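Local coordinates for adhesion and penetration protein autotransporter (Haemophilus influenzae, PDB 3SYJ) that promotes adherence to host cells, invasion and bacterial aggregation, and is probably also a serine protease, here as its secreted passenger domain, at residues A[559-570]-A[581-590]; A[700-711]-A[720-731]. One frame throughout, in Å; residues are numbered along the deposited sequence.

Both contacts join successive rungs of the passenger domain's right-handed beta-helix, and their centres lie about 20 Å apart along it. In each, parallel backbone hydrogen bonds hold the rungs before and after a corner of the coil, and leucines and their neighbours stack on the inner side. Interaction 1 has the more irregular corner: the 560-566 loop bulges outward, lysine-carboxylate pairs lie on the more exposed outer side, and the leucines and Tyr559 are buried, with Phe589 farther along the Tyr559 face. Interaction 2 is more regular; both segments turn at matching Asn-Gly pairs, its outer face carries amides and hydroxyls instead of salt bridges, and its core is aliphatic within the two segments.

Interaction 1. Residues A[559-570]-A[581-590]; sequences YKPTTEDRTLLL and TQTKGKLFFS
Two successive rungs of the passenger-domain beta-helix pair in parallel around a corner, 559-570 against 581-590. Strands 567-570 and 586-589 run 4.6 Å apart with 12° between their directions. The donors alternate between the two strands: Lys586 N donates to Arg566 O, Leu568 N to Lys586 O, and Phe588 N to Leu568 O, the last almost straight at 177°. Before the corner, Tyr559 N bonds to Thr581 O and Thr583 N to Tyr559 O. Between these two ladders the 560-566 loop swings out while the other rung turns tightly through Gly585, of positive phi, whose CA approaches Glu564 O at 3.3 Å.

The Tyr559 ring, with CG anti to the backbone N (chi1 178°), packs inside the corner between Pro561 CD over the centre of one face and Leu568 CB, offset toward the rim, on the opposite face. Gln582 CG comes to the ring edge, while the Gln582 amide bonds to Lys584 O and, outside the pair, to Ser638 O. Farther along, Leu587 CD1 packs beside Leu568 CD2 at 3.8 Å and also meets Leu570 CD1, which touches Phe589 CE1; Phe589 in turn stacks edge-to-face with Phe627.

On the Thr567 face, strand 669-675 covers Leu569 and Phe588. At the outer, lysine end, Lys584 NZ bonds to Thr562 O, with a long salt bridge to Glu564. Lys586, bent at its last two torsions, passes Thr567 OG1 and delivers NZ to Asp565 OD1 at 2.9 Å, meeting that oxygen from above the carboxylate plane; Asp565 OD2 pairs with Lys535.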
loop_
_atom_site.group_PDB
_atom_site.type_symbol
_atom_site.label_atom_id
_atom_site.label_comp_id
_atom_site.label_asym_id
_atom_site.label_seq_id
_atom_site.Cartn_x
_atom_site.Cartn_y
_atom_site.Cartn_z
ATOM N N TYR A 559 11.755 -33.006 7.774
ATOM C CA TYR A 559 13.113 -33.499 7.947
ATOM C C TYR A 559 13.520 -33.341 9.411
ATOM O O TYR A 559 13.627 -32.229 9.924
ATOM C CB TYR A 559 14.090 -32.764 7.024
ATOM C CG TYR A 559 15.526 -33.209 7.185
ATOM C CD1 TYR A 559 15.859 -34.553 7.162
ATOM C CD2 TYR A 559 16.549 -32.285 7.357
ATOM C CE1 TYR A 559 17.166 -34.973 7.311
ATOM C CE2 TYR A 559 17.866 -32.692 7.504
ATOM C CZ TYR A 559 18.167 -34.043 7.481
ATOM O OH TYR A 559 19.471 -34.469 7.630
ATOM N N LYS A 560 13.742 -34.466 10.079
ATOM C CA LYS A 560 13.989 -34.466 11.514
ATOM C C LYS A 560 15.074 -35.472 11.878
ATOM O O LYS A 560 14.783 -36.552 12.403
ATOM C CB LYS A 560 12.685 -34.785 12.267
ATOM C CG LYS A 560 12.850 -34.925 13.782
ATOM C CD LYS A 560 11.537 -34.724 14.539
ATOM C CE LYS A 560 10.520 -35.819 14.242
ATOM N NZ LYS A 560 9.204 -35.582 14.931
ATOM N N PRO A 561 16.336 -35.133 11.579
ATOM C CA PRO A 561 17.473 -36.003 11.893
ATOM C C PRO A 561 17.753 -35.947 13.386
ATOM O O PRO A 561 17.190 -35.084 14.057
ATOM C CB PRO A 561 18.617 -35.340 11.130
ATOM C CG PRO A 561 18.221 -33.897 11.091
ATOM C CD PRO A 561 16.757 -33.958 10.800
ATOM N N THR A 562 18.604 -36.835 13.895
ATOM C CA THR A 562 18.915 -36.862 15.325
ATOM C C THR A 562 20.034 -35.896 15.694
ATOM O O THR A 562 20.077 -35.379 16.810
ATOM C CB THR A 562 19.362 -38.261 15.788
ATOM O OG1 THR A 562 20.524 -38.656 15.043
ATOM C CG2 THR A 562 18.244 -39.288 15.601
ATOM N N THR A 563 20.943 -35.663 14.757
ATOM C CA THR A 563 22.149 -34.904 15.050
ATOM C C THR A 563 22.290 -33.712 14.121
ATOM O O THR A 563 21.795 -33.719 12.996
ATOM C CB THR A 563 23.404 -35.803 14.951
ATOM O OG1 THR A 563 23.300 -36.863 15.908
ATOM C CG2 THR A 563 24.681 -35.011 15.217
ATOM N N GLU A 564 22.973 -32.682 14.604
ATOM C CA GLU A 564 23.158 -31.462 13.839
ATOM C C GLU A 564 23.916 -31.721 12.528
ATOM O O GLU A 564 23.728 -31.012 11.539
ATOM C CB GLU A 564 23.869 -30.416 14.703
ATOM C CG GLU A 564 23.125 -30.067 16.005
ATOM C CD GLU A 564 23.166 -31.180 17.064
ATOM O OE1 GLU A 564 24.224 -31.832 17.224
ATOM O OE2 GLU A 564 22.140 -31.397 17.749
ATOM N N ASP A 565 24.748 -32.758 12.513
ATOM C CA ASP A 565 25.576 -33.054 11.344
ATOM C C ASP A 565 24.993 -34.135 10.430
ATOM O O ASP A 565 25.645 -35.147 10.166
ATOM C CB ASP A 565 26.988 -33.461 11.778
ATOM C CG ASP A 565 28.003 -33.338 10.650
ATOM O OD1 ASP A 565 27.586 -33.007 9.519
ATOM O OD2 ASP A 565 29.213 -33.568 10.891
ATOM N N ARG A 566 23.771 -33.922 9.951
ATOM C CA ARG A 566 23.143 -34.839 9.007
ATOM C C ARG A 566 22.550 -34.027 7.874
ATOM O O ARG A 566 21.911 -33.012 8.116
ATOM C CB ARG A 566 22.039 -35.651 9.685
ATOM C CG ARG A 566 22.500 -36.474 10.873
ATOM C CD ARG A 566 23.506 -37.539 10.466
ATOM N NE ARG A 566 23.419 -38.702 11.347
ATOM C CZ ARG A 566 24.253 -38.942 12.355
ATOM N NH1 ARG A 566 25.254 -38.105 12.608
ATOM N NH2 ARG A 566 24.088 -40.026 13.106
ATOM N N THR A 567 22.757 -34.464 6.640
ATOM C CA THR A 567 22.306 -33.683 5.495
ATOM C C THR A 567 21.306 -34.437 4.648
ATOM O O THR A 567 21.450 -35.636 4.418
ATOM C CB THR A 567 23.482 -33.263 4.599
ATOM O OG1 THR A 567 24.406 -32.495 5.371
ATOM C CG2 THR A 567 22.997 -32.436 3.422
ATOM N N LEU A 568 20.288 -33.715 4.198
ATOM C CA LEU A 568 19.322 -34.230 3.244
ATOM C C LEU A 568 19.411 -33.403 1.966
ATOM O O LEU A 568 19.211 -32.188 1.982
ATOM C CB LEU A 568 17.902 -34.167 3.819
ATOM C CG LEU A 568 16.729 -34.530 2.896
ATOM C CD1 LEU A 568 16.931 -35.883 2.224
ATOM C CD2 LEU A 568 15.402 -34.510 3.671
ATOM N N LEU A 569 19.726 -34.063 0.862
ATOM C CA LEU A 569 19.803 -33.381 -0.414
ATOM C C LEU A 569 18.545 -33.649 -1.227
ATOM O O LEU A 569 18.182 -34.801 -1.463
ATOM C CB LEU A 569 21.044 -33.835 -1.188
ATOM C CG LEU A 569 21.102 -33.487 -2.684
ATOM C CD1 LEU A 569 21.075 -31.980 -2.900
ATOM C CD2 LEU A 569 22.335 -34.109 -3.349
ATOM N N LEU A 570 17.874 -32.581 -1.639
ATOM C CA LEU A 570 16.756 -32.701 -2.566
ATOM C C LEU A 570 17.172 -32.107 -3.908
ATOM O O LEU A 570 17.394 -30.898 -4.020
ATOM C CB LEU A 570 15.523 -31.983 -2.016
ATOM C CG LEU A 570 15.123 -32.435 -0.610
ATOM C CD1 LEU A 570 14.045 -31.539 -0.024
ATOM C CD2 LEU A 570 14.665 -33.881 -0.639
ATOM N N THR A 581 9.074 -28.869 6.721
ATOM C CA THR A 581 9.549 -28.537 8.061
ATOM C C THR A 581 10.919 -29.143 8.351
ATOM O O THR A 581 11.143 -30.334 8.129
ATOM C CB THR A 581 8.558 -29.045 9.128
ATOM O OG1 THR A 581 7.290 -28.408 8.932
ATOM C CG2 THR A 581 9.076 -28.753 10.543
ATOM N N GLN A 582 11.833 -28.324 8.856
ATOM C CA GLN A 582 13.137 -28.824 9.267
ATOM C C GLN A 582 13.379 -28.555 10.754
ATOM O O GLN A 582 13.242 -27.423 11.223
ATOM C CB GLN A 582 14.242 -28.193 8.423
ATOM C CG GLN A 582 15.630 -28.669 8.786
ATOM C CD GLN A 582 16.703 -27.972 7.980
ATOM O OE1 GLN A 582 16.413 -27.083 7.180
ATOM N NE2 GLN A 582 17.953 -28.367 8.189
ATOM N N THR A 583 13.742 -29.592 11.496
ATOM C CA THR A 583 13.954 -29.441 12.932
ATOM C C THR A 583 15.430 -29.407 13.300
ATOM O O THR A 583 15.788 -28.986 14.395
ATOM C CB THR A 583 13.286 -30.573 13.721
ATOM O OG1 THR A 583 13.906 -31.819 13.384
ATOM C CG2 THR A 583 11.799 -30.647 13.393
ATOM N N LYS A 584 16.286 -29.846 12.385
ATOM C CA LYS A 584 17.706 -29.971 12.685
ATOM C C LYS A 584 18.480 -30.378 11.438
ATOM O O LYS A 584 17.892 -30.617 10.388
ATOM C CB LYS A 584 17.908 -31.017 13.785
ATOM C CG LYS A 584 19.260 -30.958 14.473
ATOM C CD LYS A 584 19.377 -32.047 15.520
ATOM C CE LYS A 584 18.286 -31.909 16.562
ATOM N NZ LYS A 584 18.555 -32.749 17.758
ATOM N N GLY A 585 19.800 -30.457 11.554
ATOM C CA GLY A 585 20.619 -30.961 10.471
ATOM C C GLY A 585 20.729 -29.982 9.327
ATOM O O GLY A 585 20.501 -28.788 9.500
ATOM N N LYS A 586 21.088 -30.495 8.155
ATOM C CA LYS A 586 21.267 -29.660 6.979
ATOM C C LYS A 586 20.351 -30.110 5.853
ATOM O O LYS A 586 20.255 -31.301 5.558
ATOM C CB LYS A 586 22.732 -29.661 6.528
ATOM C CG LYS A 586 23.681 -29.100 7.578
ATOM C CD LYS A 586 25.093 -28.952 7.045
ATOM C CE LYS A 586 25.797 -30.296 6.914
ATOM N NZ LYS A 586 26.497 -30.696 8.163
ATOM N N LEU A 587 19.674 -29.144 5.237
ATOM C CA LEU A 587 18.726 -29.424 4.168
ATOM C C LEU A 587 19.090 -28.605 2.932
ATOM O O LEU A 587 19.099 -27.374 2.981
ATOM C CB LEU A 587 17.304 -29.101 4.634
ATOM C CG LEU A 587 16.157 -29.302 3.643
ATOM C CD1 LEU A 587 16.071 -30.757 3.201
ATOM C CD2 LEU A 587 14.847 -28.849 4.266
ATOM N N PHE A 588 19.395 -29.289 1.830
ATOM C CA PHE A 588 19.816 -28.621 0.601
ATOM C C PHE A 588 18.765 -28.749 -0.481
ATOM O O PHE A 588 18.314 -29.852 -0.786
ATOM C CB PHE A 588 21.139 -29.206 0.077
ATOM C CG PHE A 588 22.369 -28.566 0.667
ATOM C CD1 PHE A 588 22.664 -28.711 2.011
ATOM C CD2 PHE A 588 23.232 -27.827 -0.123
ATOM C CE1 PHE A 588 23.795 -28.124 2.558
ATOM C CE2 PHE A 588 24.365 -27.242 0.417
ATOM C CZ PHE A 588 24.646 -27.395 1.757
ATOM N N PHE A 589 18.368 -27.616 -1.050
ATOM C CA PHE A 589 17.578 -27.602 -2.278
ATOM C C PHE A 589 18.541 -27.283 -3.405
ATOM O O PHE A 589 19.180 -26.231 -3.405
ATOM C CB PHE A 589 16.478 -26.543 -2.221
ATOM C CG PHE A 589 15.485 -26.753 -1.116
ATOM C CD1 PHE A 589 14.288 -27.408 -1.356
ATOM C CD2 PHE A 589 15.746 -26.286 0.160
ATOM C CE1 PHE A 589 13.365 -27.597 -0.338
ATOM C CE2 PHE A 589 14.841 -26.470 1.180
ATOM C CZ PHE A 589 13.644 -27.130 0.934
ATOM N N SER A 590 18.667 -28.197 -4.360
ATOM C CA SER A 590 19.718 -28.065 -5.356
ATOM C C SER A 590 19.293 -28.583 -6.722
ATOM O O SER A 590 18.394 -29.417 -6.834
ATOM C CB SER A 590 20.962 -28.831 -4.889
ATOM O OG SER A 590 22.046 -28.669 -5.793
#

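Interaction 2. Residues A[700-711]-A[720-731]; sequences KTQINGSINLTD and LAKLNGNVTLTN
Asn704 and Asn724 share the same first torsion, chi1 -63°, each with CG anti to the carbonyl carbon, which lays their amides side by side and only 24° from coplanar. Gln702 folds back at chi2 (-57°), bringing OE1 to the Asn724 amide. Asn724 ND2 therefore gives both hydrogens across the contact: one to Asn704 OD1 at 2.9 Å, nearly in line with that C=O, the other to Gln702 OE1 at 3.0 Å, tilted from that carbonyl plane. The two acceptors hold the Asn724 amide against rotation. Gln702 is itself steadied by NE2 donating to Lys700 O, and the Lys722 chain crosses it obliquely, CD touching OE1.

On the inner face Leu723 touches two isoleucines, one with each methyl at closest. CD1 meets Ile703 CG2 at 3.6 Å, and CD2 meets Ile707 CD1 at 3.7 Å. Farther on, Leu709 and Leu729 point the same way and touch through CD1 and CD2. Outside, Asn708 and Thr728 also lie side by side, and a water lies near both polar ends, only weakly bonded to Asn708 ND2.

Parallel backbone bonds, among them Lys722 N to Thr701 O and Leu709 N to Thr728 O, tie the rungs together before and after the Asn-Gly corners, where Gly725 CA approaches Gly705 O at 3.1 Å. In the beta-helix, strand 645-654 continues the stack beyond 700-711, strand 742-744 lies next to 720-731, and Phe735 of strand 734-738 packs inside against Leu709, Val727 and Leu729.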
loop_
_atom_site.group_PDB
_atom_site.type_symbol
_atom_site.label_atom_id
_atom_site.label_comp_id
_atom_site.label_asym_id
_atom_site.label_seq_id
_atom_site.Cartn_x
_atom_site.Cartn_y
_atom_site.Cartn_z
ATOM N N LYS A 700 20.012 -17.147 -11.658
ATOM C CA LYS A 700 19.760 -16.406 -10.431
ATOM C C LYS A 700 18.446 -16.892 -9.829
ATOM O O LYS A 700 17.376 -16.684 -10.398
ATOM C CB LYS A 700 19.669 -14.906 -10.711
ATOM C CG LYS A 700 20.986 -14.256 -11.089
ATOM C CD LYS A 700 20.853 -12.748 -11.196
ATOM C CE LYS A 700 22.088 -12.129 -11.854
ATOM N NZ LYS A 700 21.925 -10.656 -12.047
ATOM N N THR A 701 18.527 -17.531 -8.672
ATOM C CA THR A 701 17.352 -18.124 -8.052
ATOM C C THR A 701 16.265 -17.096 -7.745
ATOM O O THR A 701 16.508 -16.110 -7.050
ATOM C CB THR A 701 17.731 -18.819 -6.750
ATOM O OG1 THR A 701 18.774 -19.768 -7.013
ATOM C CG2 THR A 701 16.523 -19.517 -6.158
ATOM N N GLN A 702 15.068 -17.327 -8.267
ATOM C CA GLN A 702 13.928 -16.491 -7.917
ATOM C C GLN A 702 13.284 -17.061 -6.670
ATOM O O GLN A 702 12.634 -18.108 -6.725
ATOM C CB GLN A 702 12.895 -16.452 -9.047
ATOM C CG GLN A 702 13.445 -16.027 -10.381
ATOM C CD GLN A 702 14.116 -14.664 -10.334
ATOM O OE1 GLN A 702 13.505 -13.663 -9.951
ATOM N NE2 GLN A 702 15.377 -14.619 -10.742
ATOM N N ILE A 703 13.477 -16.380 -5.544
ATOM C CA ILE A 703 12.824 -16.756 -4.295
ATOM C C ILE A 703 11.452 -16.099 -4.246
ATOM O O ILE A 703 11.339 -14.901 -3.978
ATOM C CB ILE A 703 13.639 -16.301 -3.069
ATOM C CG1 ILE A 703 15.085 -16.810 -3.153
ATOM C CG2 ILE A 703 12.970 -16.765 -1.789
ATOM C CD1 ILE A 703 16.073 -15.984 -2.333
ATOM N N ASN A 704 10.412 -16.882 -4.505
ATOM C CA ASN A 704 9.068 -16.337 -4.647
ATOM C C ASN A 704 8.202 -16.538 -3.408
ATOM O O ASN A 704 7.369 -17.449 -3.340
ATOM C CB ASN A 704 8.397 -16.903 -5.903
ATOM C CG ASN A 704 9.127 -16.497 -7.181
ATOM O OD1 ASN A 704 9.733 -15.425 -7.249
ATOM N ND2 ASN A 704 9.079 -17.357 -8.192
ATOM N N GLY A 705 8.408 -15.668 -2.427
ATOM C CA GLY A 705 7.706 -15.748 -1.163
ATOM C C GLY A 705 8.246 -14.698 -0.222
ATOM O O GLY A 705 9.074 -13.872 -0.605
ATOM N N SER A 706 7.781 -14.723 1.016
ATOM C CA SER A 706 8.257 -13.769 2.000
ATOM C C SER A 706 9.065 -14.512 3.035
ATOM O O SER A 706 9.026 -15.737 3.095
ATOM C CB SER A 706 7.077 -13.083 2.674
ATOM O OG SER A 706 6.209 -14.068 3.214
ATOM N N ILE A 707 9.802 -13.770 3.849
ATOM C CA ILE A 707 10.634 -14.385 4.865
ATOM C C ILE A 707 10.346 -13.805 6.242
ATOM O O ILE A 707 10.361 -12.594 6.440
ATOM C CB ILE A 707 12.131 -14.226 4.538
ATOM C CG1 ILE A 707 12.431 -14.780 3.144
ATOM C CG2 ILE A 707 12.991 -14.925 5.595
ATOM C CD1 ILE A 707 13.893 -14.693 2.756
ATOM N N ASN A 708 10.072 -14.683 7.193
ATOM C CA ASN A 708 9.909 -14.260 8.567
ATOM C C ASN A 708 10.960 -14.896 9.442
ATOM O O ASN A 708 11.094 -16.120 9.475
ATOM C CB ASN A 708 8.524 -14.618 9.081
ATOM C CG ASN A 708 7.470 -13.668 8.592
ATOM O OD1 ASN A 708 6.709 -13.118 9.385
ATOM N ND2 ASN A 708 7.426 -13.450 7.282
ATOM N N LEU A 709 11.710 -14.054 10.143
ATOM C CA LEU A 709 12.699 -14.510 11.102
ATOM C C LEU A 709 12.249 -14.161 12.514
ATOM O O LEU A 709 11.821 -13.033 12.779
ATOM C CB LEU A 709 14.056 -13.867 10.815
ATOM C CG LEU A 709 14.586 -14.010 9.394
ATOM C CD1 LEU A 709 15.963 -13.386 9.290
ATOM C CD2 LEU A 709 14.638 -15.473 9.012
ATOM N N THR A 710 12.340 -15.131 13.418
ATOM C CA THR A 710 12.006 -14.896 14.817
ATOM C C THR A 710 13.141 -15.394 15.703
ATOM O O THR A 710 14.115 -15.963 15.209
ATOM C CB THR A 710 10.670 -15.564 15.218
ATOM O OG1 THR A 710 10.788 -16.990 15.122
ATOM C CG2 THR A 710 9.542 -15.090 14.305
ATOM N N ASP A 711 13.020 -15.157 17.005
ATOM C CA ASP A 711 14.017 -15.606 17.968
ATOM C C ASP A 711 15.422 -15.204 17.547
ATOM O O ASP A 711 15.687 -14.026 17.340
ATOM C CB ASP A 711 13.909 -17.116 18.158
ATOM C CG ASP A 711 12.474 -17.571 18.321
ATOM O OD1 ASP A 711 11.772 -17.019 19.196
ATOM O OD2 ASP A 711 12.041 -18.468 17.568
ATOM N N LEU A 720 23.915 -15.247 -6.690
ATOM C CA LEU A 720 22.980 -15.512 -7.777
ATOM C C LEU A 720 21.594 -15.849 -7.240
ATOM O O LEU A 720 21.125 -16.990 -7.324
ATOM C CB LEU A 720 23.510 -16.643 -8.651
ATOM C CG LEU A 720 24.867 -16.338 -9.285
ATOM C CD1 LEU A 720 25.336 -17.489 -10.154
ATOM C CD2 LEU A 720 24.780 -15.057 -10.089
ATOM N N ALA A 721 20.951 -14.839 -6.674
ATOM C CA ALA A 721 19.658 -15.020 -6.040
ATOM C C ALA A 721 18.913 -13.699 -6.013
ATOM O O ALA A 721 19.518 -12.627 -5.906
ATOM C CB ALA A 721 19.826 -15.558 -4.629
ATOM N N LYS A 722 17.595 -13.792 -6.124
ATOM C CA LYS A 722 16.727 -12.633 -6.094
ATOM C C LYS A 722 15.511 -12.949 -5.233
ATOM O O LYS A 722 14.756 -13.882 -5.520
ATOM C CB LYS A 722 16.298 -12.266 -7.512
ATOM C CG LYS A 722 15.346 -11.091 -7.606
ATOM C CD LYS A 722 15.021 -10.806 -9.060
ATOM C CE LYS A 722 14.211 -9.540 -9.225
ATOM N NZ LYS A 722 14.058 -9.205 -10.676
ATOM N N LEU A 723 15.341 -12.179 -4.165
ATOM C CA LEU A 723 14.193 -12.331 -3.283
ATOM C C LEU A 723 13.020 -11.529 -3.822
ATOM O O LEU A 723 13.073 -10.302 -3.883
ATOM C CB LEU A 723 14.540 -11.874 -1.866
ATOM C CG LEU A 723 13.468 -11.984 -0.778
ATOM C CD1 LEU A 723 12.809 -13.365 -0.731
ATOM C CD2 LEU A 723 14.071 -11.650 0.574
ATOM N N ASN A 724 11.967 -12.227 -4.233
ATOM C CA ASN A 724 10.757 -11.567 -4.685
ATOM C C ASN A 724 9.719 -11.629 -3.578
ATOM O O ASN A 724 8.750 -12.387 -3.658
ATOM C CB ASN A 724 10.239 -12.221 -5.966
ATOM C CG ASN A 724 11.219 -12.085 -7.127
ATOM O OD1 ASN A 724 11.690 -10.987 -7.435
ATOM N ND2 ASN A 724 11.528 -13.200 -7.776
ATOM N N GLY A 725 9.945 -10.843 -2.529
ATOM C CA GLY A 725 9.076 -10.841 -1.365
ATOM C C GLY A 725 9.639 -9.983 -0.245
ATOM O O GLY A 725 10.728 -9.417 -0.373
ATOM N N ASN A 726 8.890 -9.882 0.852
ATOM C CA ASN A 726 9.296 -9.076 2.005
ATOM C C ASN A 726 10.046 -9.898 3.049
ATOM O O ASN A 726 9.942 -11.122 3.085
ATOM C CB ASN A 726 8.080 -8.425 2.675
ATOM C CG ASN A 726 7.168 -7.720 1.689
ATOM O OD1 ASN A 726 7.618 -6.968 0.824
ATOM N ND2 ASN A 726 5.867 -7.956 1.824
ATOM N N VAL A 727 10.798 -9.213 3.902
ATOM C CA VAL A 727 11.419 -9.846 5.054
ATOM C C VAL A 727 10.905 -9.169 6.320
ATOM O O VAL A 727 10.801 -7.942 6.380
ATOM C CB VAL A 727 12.953 -9.735 5.015
ATOM C CG1 VAL A 727 13.567 -10.396 6.241
ATOM C CG2 VAL A 727 13.507 -10.344 3.735
ATOM N N THR A 728 10.580 -9.977 7.324
ATOM C CA THR A 728 10.116 -9.476 8.611
ATOM C C THR A 728 10.922 -10.096 9.749
ATOM O O THR A 728 11.117 -11.309 9.797
ATOM C CB THR A 728 8.636 -9.782 8.805
ATOM O OG1 THR A 728 7.894 -9.188 7.735
ATOM C CG2 THR A 728 8.143 -9.227 10.130
ATOM N N LEU A 729 11.398 -9.267 10.666
ATOM C CA LEU A 729 12.282 -9.753 11.710
ATOM C C LEU A 729 11.799 -9.323 13.077
ATOM O O LEU A 729 11.301 -8.215 13.248
ATOM C CB LEU A 729 13.708 -9.251 11.490
ATOM C CG LEU A 729 14.360 -9.626 10.165
ATOM C CD1 LEU A 729 13.949 -8.628 9.108
ATOM C CD2 LEU A 729 15.866 -9.655 10.319
ATOM N N THR A 730 11.954 -10.214 14.049
ATOM C CA THR A 730 11.574 -9.931 15.421
ATOM C C THR A 730 12.640 -10.494 16.344
ATOM O O THR A 730 13.570 -11.159 15.887
ATOM C CB THR A 730 10.223 -10.575 15.768
ATOM O OG1 THR A 730 10.309 -11.990 15.564
ATOM C CG2 THR A 730 9.119 -10.013 14.892
ATOM N N ASN A 731 12.506 -10.228 17.639
ATOM C CA ASN A 731 13.428 -10.778 18.617
ATOM C C ASN A 731 14.861 -10.368 18.312
ATOM O O ASN A 731 15.143 -9.182 18.175
ATOM C CB ASN A 731 13.283 -12.298 18.672
ATOM C CG ASN A 731 11.888 -12.731 19.085
ATOM O OD1 ASN A 731 11.383 -12.301 20.121
ATOM N ND2 ASN A 731 11.255 -13.574 18.277
HETATM O O HOH W 1 7.469 -10.713 5.764
#